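Local coordinates for alginate lyase (PDB 5GMT), which is an alginate lyase of polysaccharide lyase family 14 that cleaves alginate by beta-elimination, with specificity for polymannuronate, at residues Y63-S69 / T246-G250; V99-G105 / P258-Y264; F106-L112 / R140-D146. All coordinates share one frame; numbering follows the deposited sequence.

Interaction 1. Residues Y63-S69 / T246-G250; sequences YEKGSYS and TFFGG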
loop_
_atom_site.group_PDB
_atom_site.type_symbol
_atom_site.label_atom_id
_atom_site.label_comp_id
_atom_site.label_asym_id
_atom_site.label_seq_id
_atom_site.Cartn_x
_atom_site.Cartn_y
_atom_site.Cartn_z
ATOM N N TYR A 63 12.539 -0.639 -11.163
ATOM C CA TYR A 63 12.298 -2.059 -11.367
ATOM C C TYR A 63 12.971 -2.472 -12.662
ATOM O O TYR A 63 12.558 -2.068 -13.757
ATOM C CB TYR A 63 10.801 -2.403 -11.446
ATOM C CG TYR A 63 9.879 -1.616 -10.541
ATOM C CD1 TYR A 63 9.377 -2.166 -9.355
ATOM C CD2 TYR A 63 9.484 -0.328 -10.887
ATOM C CE1 TYR A 63 8.527 -1.435 -8.545
ATOM C CE2 TYR A 63 8.647 0.406 -10.086
ATOM C CZ TYR A 63 8.162 -0.153 -8.916
ATOM O OH TYR A 63 7.320 0.584 -8.132
ATOM N N GLU A 64 14.005 -3.282 -12.535
ATOM C CA GLU A 64 14.732 -3.751 -13.693
ATOM C C GLU A 64 13.861 -4.664 -14.543
ATOM O O GLU A 64 13.056 -5.421 -14.008
ATOM C CB GLU A 64 15.979 -4.482 -13.233
ATOM C CG GLU A 64 16.954 -4.797 -14.311
ATOM C CD GLU A 64 18.364 -4.793 -13.767
ATOM O OE1 GLU A 64 19.218 -4.092 -14.360
ATOM O OE2 GLU A 64 18.596 -5.471 -12.734
ATOM N N LYS A 65 14.026 -4.587 -15.861
ATOM C CA LYS A 65 13.369 -5.518 -16.773
ATOM C C LYS A 65 13.617 -6.940 -16.300
ATOM O O LYS A 65 14.749 -7.296 -15.959
ATOM C CB LYS A 65 13.890 -5.312 -18.204
ATOM C CG LYS A 65 13.219 -6.191 -19.250
ATOM C CD LYS A 65 13.626 -5.763 -20.657
ATOM C CE LYS A 65 12.906 -6.616 -21.706
ATOM N NZ LYS A 65 13.148 -6.102 -23.086
ATOM N N GLY A 66 12.555 -7.737 -16.197
ATOM C CA GLY A 66 12.701 -9.120 -15.770
ATOM C C GLY A 66 12.537 -9.339 -14.271
ATOM O O GLY A 66 12.474 -10.472 -13.800
ATOM N N SER A 67 12.473 -8.259 -13.506
ATOM C CA SER A 67 12.454 -8.406 -12.047
ATOM C C SER A 67 11.059 -8.725 -11.523
ATOM O O SER A 67 10.048 -8.363 -12.119
ATOM C CB SER A 67 12.993 -7.137 -11.356
ATOM O OG SER A 67 12.119 -6.039 -11.531
ATOM N N TYR A 68 11.035 -9.437 -10.408
ATOM C CA TYR A 68 9.826 -9.632 -9.629
ATOM C C TYR A 68 10.281 -10.014 -8.226
ATOM O O TYR A 68 11.474 -9.955 -7.930
ATOM C CB TYR A 68 8.902 -10.690 -10.254
ATOM C CG TYR A 68 9.529 -12.057 -10.404
ATOM C CD1 TYR A 68 9.245 -13.074 -9.503
ATOM C CD2 TYR A 68 10.394 -12.334 -11.458
ATOM C CE1 TYR A 68 9.810 -14.332 -9.640
ATOM C CE2 TYR A 68 10.971 -13.592 -11.603
ATOM C CZ TYR A 68 10.672 -14.583 -10.689
ATOM O OH TYR A 68 11.228 -15.835 -10.825
ATOM N N SER A 69 9.342 -10.406 -7.367
ATOM C CA SER A 69 9.616 -10.551 -5.938
ATOM C C SER A 69 10.789 -11.473 -5.601
ATOM O O SER A 69 11.402 -11.319 -4.556
ATOM C CB SER A 69 8.366 -11.061 -5.217
ATOM O OG SER A 69 8.047 -12.370 -5.651
ATOM N N THR A 246 6.631 -2.055 -2.933
ATOM C CA THR A 246 6.433 -2.002 -4.377
ATOM C C THR A 246 7.484 -2.860 -5.096
ATOM O O THR A 246 8.697 -2.774 -4.842
ATOM C CB THR A 246 6.442 -0.522 -4.898
ATOM O OG1 THR A 246 5.960 -0.472 -6.250
ATOM C CG2 THR A 246 7.837 0.110 -4.809
ATOM N N PHE A 247 6.970 -3.722 -5.964
ATOM C CA PHE A 247 7.737 -4.690 -6.725
ATOM C C PHE A 247 6.732 -5.380 -7.633
ATOM O O PHE A 247 5.530 -5.328 -7.366
ATOM C CB PHE A 247 8.443 -5.701 -5.814
ATOM C CG PHE A 247 7.521 -6.412 -4.861
ATOM C CD1 PHE A 247 7.342 -5.939 -3.565
ATOM C CD2 PHE A 247 6.838 -7.551 -5.258
ATOM C CE1 PHE A 247 6.493 -6.596 -2.681
ATOM C CE2 PHE A 247 6.001 -8.213 -4.387
ATOM C CZ PHE A 247 5.829 -7.738 -3.092
ATOM N N PHE A 248 7.213 -6.000 -8.705
ATOM C CA PHE A 248 6.342 -6.790 -9.573
ATOM C C PHE A 248 6.105 -8.166 -8.950
ATOM O O PHE A 248 7.022 -8.765 -8.376
ATOM C CB PHE A 248 6.957 -6.935 -10.975
ATOM C CG PHE A 248 6.771 -5.726 -11.846
ATOM C CD1 PHE A 248 7.485 -4.557 -11.597
ATOM C CD2 PHE A 248 5.890 -5.759 -12.918
ATOM C CE1 PHE A 248 7.312 -3.435 -12.400
ATOM C CE2 PHE A 248 5.714 -4.647 -13.723
ATOM C CZ PHE A 248 6.425 -3.480 -13.460
ATOM N N GLY A 249 4.872 -8.660 -9.048
ATOM C CA GLY A 249 4.572 -10.002 -8.580
ATOM C C GLY A 249 3.698 -10.038 -7.340
ATOM O O GLY A 249 3.365 -8.985 -6.787
ATOM N N GLY A 250 3.298 -11.237 -6.916
ATOM C CA GLY A 250 3.583 -12.471 -7.631
ATOM C C GLY A 250 4.929 -13.085 -7.303
ATOM O O GLY A 250 5.880 -12.382 -6.958
HETATM O O HOH W 1 10.029 -6.212 -9.453
#
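Y63 reaches from the end of strand 58-63 to T246 and F248, so that this contact joins the two antiparallel sheets of the jelly-roll sandwich near one rim, where both strands run out into loops. Y63 OH and T246 OG1 lie 2.6 Å apart within a row of polar groups: S263 OG is hydrogen-bonded to Y63 OH at one end, and T246 OG1 to the carbonyl oxygen of K111 at the other. Neither hydroxyl is thus buried without a partner. Behind this polar end the edge of F248 points at the face of the Y63 ring, an edge-to-face pair with planes at 81° and CE1 of F248 3.7 Å from CG of Y63. F248 has CG anti to its carbonyl carbon (chi1 -79°), a setting that sends the ring toward Y63; W143 meets it in a second edge-to-face pair. Further along, 63-69 folds into a type II turn from E64 to S67. The carbonyl oxygen of E64 is gripped twice by S67, from the backbone N at 2.9 Å and from OG at 2.7 Å. A water donates to S67 OG and accepts from F248 N at 2.9 Å, satisfying that backbone N-H. Y68 lays its CB 3.3 Å from the carbonyl oxygen of F248. The peptide joining G249 to G250 is cis; G249 O accepts from K111 NZ. At the far end S69 OG donates to G250 O over a short 2.5 Å, in the carbonyl plane and on a lone pair.

Interaction 2. Residues V99-G105 / P258-Y264; sequences VYFENFG and PNDCYSY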
loop_
_atom_site.group_PDB
_atom_site.type_symbol
_atom_site.label_atom_id
_atom_site.label_comp_id
_atom_site.label_asym_id
_atom_site.label_seq_id
_atom_site.Cartn_x
_atom_site.Cartn_y
_atom_site.Cartn_z
ATOM N N VAL A 99 1.728 9.103 -6.967
ATOM C CA VAL A 99 2.659 8.207 -7.649
ATOM C C VAL A 99 2.627 8.398 -9.173
ATOM O O VAL A 99 1.557 8.501 -9.779
ATOM C CB VAL A 99 2.368 6.725 -7.291
ATOM C CG1 VAL A 99 0.921 6.350 -7.624
ATOM C CG2 VAL A 99 3.337 5.788 -7.983
ATOM N N TYR A 100 3.821 8.471 -9.764
ATOM C CA TYR A 100 4.009 8.508 -11.213
ATOM C C TYR A 100 4.502 7.152 -11.715
ATOM O O TYR A 100 5.450 6.599 -11.160
ATOM C CB TYR A 100 5.023 9.605 -11.582
ATOM C CG TYR A 100 5.136 9.898 -13.063
ATOM C CD1 TYR A 100 5.905 9.097 -13.899
ATOM C CD2 TYR A 100 4.501 11.002 -13.614
ATOM C CE1 TYR A 100 6.015 9.377 -15.265
ATOM C CE2 TYR A 100 4.604 11.289 -14.971
ATOM C CZ TYR A 100 5.363 10.476 -15.787
ATOM O OH TYR A 100 5.458 10.772 -17.136
ATOM N N PHE A 101 3.878 6.617 -12.764
ATOM C CA PHE A 101 4.360 5.386 -13.393
ATOM C C PHE A 101 5.085 5.709 -14.685
ATOM O O PHE A 101 4.498 6.273 -15.599
ATOM C CB PHE A 101 3.207 4.416 -13.696
ATOM C CG PHE A 101 2.469 3.949 -12.476
ATOM C CD1 PHE A 101 1.379 4.666 -11.994
ATOM C CD2 PHE A 101 2.860 2.801 -11.812
ATOM C CE1 PHE A 101 0.687 4.244 -10.868
ATOM C CE2 PHE A 101 2.163 2.370 -10.679
ATOM C CZ PHE A 101 1.081 3.100 -10.209
ATOM N N GLU A 102 6.354 5.338 -14.764
ATOM C CA GLU A 102 7.133 5.618 -15.972
ATOM C C GLU A 102 7.512 4.336 -16.704
ATOM O O GLU A 102 8.221 3.486 -16.155
ATOM C CB GLU A 102 8.390 6.413 -15.615
ATOM C CG GLU A 102 9.260 6.722 -16.815
ATOM C CD GLU A 102 10.548 7.399 -16.412
ATOM O OE1 GLU A 102 10.471 8.404 -15.671
ATOM O OE2 GLU A 102 11.629 6.917 -16.819
ATOM N N ASN A 103 7.023 4.212 -17.940
ATOM C CA ASN A 103 7.303 3.075 -18.823
ATOM C C ASN A 103 6.667 1.759 -18.357
ATOM O O ASN A 103 7.275 0.694 -18.462
ATOM C CB ASN A 103 8.813 2.887 -19.000
ATOM C CG ASN A 103 9.161 2.208 -20.307
ATOM O OD1 ASN A 103 8.452 2.364 -21.299
ATOM N ND2 ASN A 103 10.236 1.436 -20.311
ATOM N N PHE A 104 5.438 1.848 -17.854
ATOM C CA PHE A 104 4.642 0.670 -17.510
ATOM C C PHE A 104 3.714 0.315 -18.677
ATOM O O PHE A 104 2.954 1.172 -19.125
ATOM C CB PHE A 104 3.809 0.927 -16.248
ATOM C CG PHE A 104 4.604 0.889 -14.962
ATOM C CD1 PHE A 104 5.577 1.838 -14.703
ATOM C CD2 PHE A 104 4.346 -0.080 -14.001
ATOM C CE1 PHE A 104 6.296 1.805 -13.515
ATOM C CE2 PHE A 104 5.068 -0.119 -12.807
ATOM C CZ PHE A 104 6.036 0.825 -12.570
ATOM N N GLY A 105 3.748 -0.929 -19.158
ATOM C CA GLY A 105 4.607 -1.972 -18.623
ATOM C C GLY A 105 4.104 -2.614 -17.337
ATOM O O GLY A 105 4.911 -3.014 -16.507
ATOM N N PRO A 258 8.054 -6.292 -17.687
ATOM C CA PRO A 258 8.324 -6.322 -19.131
ATOM C C PRO A 258 9.370 -5.286 -19.540
ATOM O O PRO A 258 10.096 -5.518 -20.503
ATOM C CB PRO A 258 6.953 -6.024 -19.758
ATOM C CG PRO A 258 6.137 -5.425 -18.678
ATOM C CD PRO A 258 6.636 -6.025 -17.391
ATOM N N ASN A 259 9.459 -4.188 -18.788
ATOM C CA ASN A 259 10.380 -3.095 -19.093
ATOM C C ASN A 259 11.267 -2.688 -17.914
ATOM O O ASN A 259 10.914 -2.888 -16.754
ATOM C CB ASN A 259 9.614 -1.852 -19.531
ATOM C CG ASN A 259 8.617 -2.113 -20.649
ATOM O OD1 ASN A 259 8.837 -2.935 -21.530
ATOM N ND2 ASN A 259 7.528 -1.364 -20.631
ATOM N N ASP A 260 12.416 -2.094 -18.220
ATOM C CA ASP A 260 13.070 -1.224 -17.264
ATOM C C ASP A 260 12.097 -0.079 -16.997
ATOM O O ASP A 260 11.708 0.637 -17.921
ATOM C CB ASP A 260 14.406 -0.696 -17.805
ATOM C CG ASP A 260 15.447 -1.794 -17.970
ATOM O OD1 ASP A 260 15.637 -2.583 -17.026
ATOM O OD2 ASP A 260 16.059 -1.894 -19.058
ATOM N N CYS A 261 11.674 0.085 -15.746
ATOM C CA CYS A 261 10.654 1.089 -15.462
ATOM C C CYS A 261 10.836 1.676 -14.067
ATOM O O CYS A 261 11.623 1.169 -13.254
ATOM C CB CYS A 261 9.254 0.487 -15.619
ATOM S SG CYS A 261 8.973 -0.959 -14.564
ATOM N N TYR A 262 10.114 2.763 -13.809
ATOM C CA TYR A 262 10.335 3.560 -12.613
ATOM C C TYR A 262 9.039 4.094 -12.033
ATOM O O TYR A 262 8.134 4.535 -12.758
ATOM C CB TYR A 262 11.248 4.759 -12.912
ATOM C CG TYR A 262 12.533 4.447 -13.630
ATOM C CD1 TYR A 262 12.545 4.236 -15.000
ATOM C CD2 TYR A 262 13.743 4.409 -12.945
ATOM C CE1 TYR A 262 13.723 3.971 -15.665
ATOM C CE2 TYR A 262 14.929 4.149 -13.601
ATOM C CZ TYR A 262 14.908 3.922 -14.965
ATOM O OH TYR A 262 16.077 3.669 -15.637
ATOM N N SER A 263 8.967 4.106 -10.713
ATOM C CA SER A 263 7.894 4.808 -10.056
ATOM C C SER A 263 8.479 5.947 -9.235
ATOM O O SER A 263 9.630 5.889 -8.802
ATOM C CB SER A 263 7.060 3.867 -9.176
ATOM O OG SER A 263 7.851 3.213 -8.197
ATOM N N TYR A 264 7.674 6.982 -9.040
ATOM C CA TYR A 264 8.068 8.164 -8.283
ATOM C C TYR A 264 7.001 8.471 -7.252
ATOM O O TYR A 264 5.825 8.486 -7.584
ATOM C CB TYR A 264 8.223 9.382 -9.202
ATOM C CG TYR A 264 9.208 9.212 -10.329
ATOM C CD1 TYR A 264 8.940 8.358 -11.395
ATOM C CD2 TYR A 264 10.395 9.940 -10.347
ATOM C CE1 TYR A 264 9.850 8.209 -12.446
ATOM C CE2 TYR A 264 11.309 9.803 -11.396
ATOM C CZ TYR A 264 11.025 8.940 -12.434
ATOM O OH TYR A 264 11.912 8.804 -13.468
HETATM O O HOH W 2 13.669 8.323 -15.688
HETATM O O HOH W 3 7.592 -2.960 -16.887
#
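Y264 and Y100 stand side by side on neighbouring antiparallel strands, CB to CB 4.0 Å, with ring planes almost perpendicular (88°). They share one face of the sheet with E102 and Y262; Y100 with Y264 and E102 with Y262 are the hydrogen-bonded pairs, and F101 with S263 between them is a non-hydrogen-bonded pair facing the other sheet of the sandwich. E102 stretches out fully, CG anti to the backbone N (chi1 179°), alongside Y262 and across to Y264, whose OH donates to OE1 at 2.7 Å from above the carboxylate plane. H53 NE2 is a second partner of OE1, and a water donates both to E102 OE2 and to Y264 OH. A phenylalanine in place of Y264 would probably cost E102 OE1 one of its partners and the bridging water one of its acceptors, leaving the carboxylate less firmly fixed in rotation. Beyond the strands the side chains of N103 and N259 cross at about a right angle, amide planes only 18° apart, and each donates to backbone: N103 ND2 to D260 O at 2.9 Å, N259 ND2 to N103 O at 3.0 Å, the latter from above the carbonyl plane. On the inner side C261 SG sits over one face of F104, 4.2 Å from the ring centroid, while F101 CD2 lies over the opposite face. The chemistry thus divides across the sheet: on one face the E102 carboxylate gathers a tyrosine hydroxyl, a histidine and a water; the other is mostly aromatic rings and the C261 sulfur, the S263 hydroxyl being satisfied by Y63.

Interaction 3. Residues F106-L112 / R140-D146; sequences FGIGGKL and RLMWRKD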
loop_
_atom_site.group_PDB
_atom_site.type_symbol
_atom_site.label_atom_id
_atom_site.label_comp_id
_atom_site.label_asym_id
_atom_site.label_seq_id
_atom_site.Cartn_x
_atom_site.Cartn_y
_atom_site.Cartn_z
ATOM N N PHE A 106 2.788 -2.716 -17.159
ATOM C CA PHE A 106 2.238 -3.197 -15.879
ATOM C C PHE A 106 2.358 -4.709 -15.711
ATOM O O PHE A 106 2.171 -5.232 -14.607
ATOM C CB PHE A 106 0.768 -2.783 -15.731
ATOM C CG PHE A 106 0.571 -1.298 -15.561
ATOM C CD1 PHE A 106 0.784 -0.697 -14.330
ATOM C CD2 PHE A 106 0.179 -0.502 -16.636
ATOM C CE1 PHE A 106 0.602 0.664 -14.168
ATOM C CE2 PHE A 106 -0.004 0.864 -16.480
ATOM C CZ PHE A 106 0.210 1.452 -15.251
ATOM N N GLY A 107 2.684 -5.409 -16.796
ATOM C CA GLY A 107 2.794 -6.862 -16.752
ATOM C C GLY A 107 1.492 -7.482 -16.260
ATOM O O GLY A 107 0.413 -7.170 -16.770
ATOM N N ILE A 108 1.582 -8.334 -15.241
ATOM C CA ILE A 108 0.377 -8.888 -14.642
ATOM C C ILE A 108 0.304 -8.558 -13.156
ATOM O O ILE A 108 -0.267 -9.315 -12.374
ATOM C CB ILE A 108 0.288 -10.415 -14.844
ATOM C CG1 ILE A 108 1.527 -11.115 -14.290
ATOM C CG2 ILE A 108 0.131 -10.735 -16.328
ATOM C CD1 ILE A 108 1.415 -12.635 -14.276
ATOM N N GLY A 109 0.889 -7.423 -12.776
ATOM C CA GLY A 109 0.673 -6.896 -11.447
ATOM C C GLY A 109 1.858 -6.703 -10.530
ATOM O O GLY A 109 2.925 -7.292 -10.698
ATOM N N GLY A 110 1.643 -5.875 -9.520
ATOM C CA GLY A 110 2.657 -5.625 -8.518
ATOM C C GLY A 110 2.111 -4.770 -7.388
ATOM O O GLY A 110 0.944 -4.386 -7.394
ATOM N N LYS A 111 2.982 -4.450 -6.434
ATOM C CA LYS A 111 2.560 -3.845 -5.169
ATOM C C LYS A 111 2.689 -2.334 -5.148
ATOM O O LYS A 111 3.558 -1.778 -5.814
ATOM C CB LYS A 111 3.378 -4.433 -4.018
ATOM C CG LYS A 111 2.732 -5.644 -3.321
ATOM C CD LYS A 111 2.496 -6.780 -4.286
ATOM C CE LYS A 111 2.035 -8.050 -3.577
ATOM N NZ LYS A 111 1.709 -9.120 -4.579
ATOM N N LEU A 112 1.816 -1.689 -4.372
ATOM C CA LEU A 112 1.904 -0.256 -4.064
ATOM C C LEU A 112 1.658 -0.046 -2.574
ATOM O O LEU A 112 0.997 -0.874 -1.927
ATOM C CB LEU A 112 0.881 0.538 -4.888
ATOM C CG LEU A 112 1.108 0.619 -6.393
ATOM C CD1 LEU A 112 -0.163 1.175 -7.047
ATOM C CD2 LEU A 112 2.324 1.505 -6.738
ATOM N N ARG A 140 -2.100 -2.979 1.559
ATOM C CA ARG A 140 -1.453 -2.469 0.348
ATOM C C ARG A 140 -2.426 -2.376 -0.831
ATOM O O ARG A 140 -3.509 -2.962 -0.818
ATOM C CB ARG A 140 -0.279 -3.365 -0.039
ATOM C CG ARG A 140 0.847 -3.361 0.971
ATOM C CD ARG A 140 1.881 -4.387 0.587
ATOM N NE ARG A 140 1.407 -5.756 0.810
ATOM C CZ ARG A 140 2.127 -6.849 0.594
ATOM N NH1 ARG A 140 3.382 -6.761 0.154
ATOM N NH2 ARG A 140 1.583 -8.042 0.825
ATOM N N LEU A 141 -2.036 -1.601 -1.838
ATOM C CA LEU A 141 -2.731 -1.613 -3.120
ATOM C C LEU A 141 -1.939 -2.508 -4.057
ATOM O O LEU A 141 -0.778 -2.834 -3.787
ATOM C CB LEU A 141 -2.874 -0.195 -3.690
ATOM C CG LEU A 141 -4.048 0.685 -3.236
ATOM C CD1 LEU A 141 -4.023 0.887 -1.736
ATOM C CD2 LEU A 141 -3.996 2.043 -3.951
ATOM N N MET A 142 -2.565 -2.942 -5.143
ATOM C CA MET A 142 -1.826 -3.617 -6.198
ATOM C C MET A 142 -2.251 -3.053 -7.531
ATOM O O MET A 142 -3.368 -2.557 -7.658
ATOM C CB MET A 142 -2.055 -5.133 -6.179
ATOM C CG MET A 142 -1.093 -5.905 -5.284
ATOM S SD MET A 142 -1.101 -7.687 -5.611
ATOM C CE MET A 142 -0.456 -7.749 -7.279
ATOM N N TRP A 143 -1.356 -3.093 -8.513
ATOM C CA TRP A 143 -1.805 -2.972 -9.894
ATOM C C TRP A 143 -1.892 -4.377 -10.453
ATOM O O TRP A 143 -1.387 -5.340 -9.860
ATOM C CB TRP A 143 -0.883 -2.082 -10.748
ATOM C CG TRP A 143 0.457 -2.674 -11.109
ATOM C CD1 TRP A 143 0.740 -3.520 -12.153
ATOM C CD2 TRP A 143 1.700 -2.435 -10.442
ATOM N NE1 TRP A 143 2.080 -3.836 -12.158
ATOM C CE2 TRP A 143 2.693 -3.175 -11.123
ATOM C CE3 TRP A 143 2.071 -1.669 -9.330
ATOM C CZ2 TRP A 143 4.031 -3.175 -10.724
ATOM C CZ3 TRP A 143 3.405 -1.664 -8.941
ATOM C CH2 TRP A 143 4.367 -2.417 -9.634
ATOM N N ARG A 144 -2.583 -4.491 -11.574
ATOM C CA ARG A 144 -2.761 -5.767 -12.223
ATOM C C ARG A 144 -2.552 -5.571 -13.706
ATOM O O ARG A 144 -2.081 -4.514 -14.145
ATOM C CB ARG A 144 -4.156 -6.335 -11.940
ATOM C CG ARG A 144 -4.392 -6.749 -10.492
ATOM C CD ARG A 144 -3.732 -8.087 -10.173
ATOM N NE ARG A 144 -3.891 -8.456 -8.766
ATOM C CZ ARG A 144 -3.370 -9.553 -8.213
ATOM N NH1 ARG A 144 -3.549 -9.806 -6.921
ATOM N NH2 ARG A 144 -2.671 -10.400 -8.958
ATOM N N LYS A 145 -2.881 -6.607 -14.466
ATOM C CA LYS A 145 -2.925 -6.528 -15.915
ATOM C C LYS A 145 -3.553 -5.217 -16.386
ATOM O O LYS A 145 -4.593 -4.805 -15.869
ATOM C CB LYS A 145 -3.718 -7.725 -16.443
ATOM C CG LYS A 145 -3.943 -7.742 -17.921
ATOM C CD LYS A 145 -5.005 -8.777 -18.294
ATOM C CE LYS A 145 -4.776 -10.099 -17.557
ATOM N NZ LYS A 145 -5.829 -11.107 -17.873
ATOM N N ASP A 146 -2.913 -4.563 -17.355
ATOM C CA ASP A 146 -3.423 -3.326 -17.964
ATOM C C ASP A 146 -3.550 -2.158 -16.982
ATOM O O ASP A 146 -4.241 -1.173 -17.257
ATOM C CB ASP A 146 -4.778 -3.585 -18.639
ATOM C CG ASP A 146 -4.709 -4.701 -19.680
ATOM O OD1 ASP A 146 -3.680 -4.790 -20.387
ATOM O OD2 ASP A 146 -5.674 -5.493 -19.781
HETATM O O HOH W 4 -0.377 -5.223 -18.486
HETATM O O HOH W 5 -2.369 -10.879 -11.801
#
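W143 places CG between its backbone N and carbonyl carbon (chi1 72°), and F106 has CG anti to its carbonyl carbon (chi1 -68°); together these bring the edge of F106 to the face of the indole five-membered ring. The same indole donates from NE1 to F106 O, 2.8 Å, within its ring plane and on a carbonyl lone pair; F106 O also accepts from G109 N, closing the type II' turn 106-109. Against the other indole face lie the glycines: G110 CA sits 3.6 Å from the centroid of the six-membered ring as a CH-pi contact, and a CB on G110 would clash with CZ2. Strands 110-112 and 140-143 are antiparallel neighbours in the second sheet of the jelly roll, their directions 140° apart, with G110 to W143 and L112 to L141 as hydrogen-bonded pairs. L112 CG abuts the indole edge 3.8 Å from CE3. On the opposite sheet face K111 runs alongside M142, NZ 3.3 Å from SD on its way to G249 O. K111 CG lies over the guanidinium face of R140, whose NH1 is hydrogen-bonded to S245 OG. M142 CE rests 3.5 Å above the guanidinium plane of R144, which pairs with E150.

How the interactions relate
From the N terminus the chain first passes 63-69, leaving strand 58-63, then runs through 99-105 directly into 106-112. Interaction 3 closes the shortest loop when strand 136-143 returns beside 110-118. Interaction 1 closes next, at the end of strand 238-247, and interaction 2 last, where strand 261-272 begins. Interactions 1 and 2 therefore cross, and interaction 3 is nested inside both. Interaction 2 lies at one sheet, interaction 3 in the other, and interaction 1 spans the two. Their centres are 10 to 11 Å apart, and they meet through F248 with G105, P258 with G107, F104 with W143, and F101 with L112.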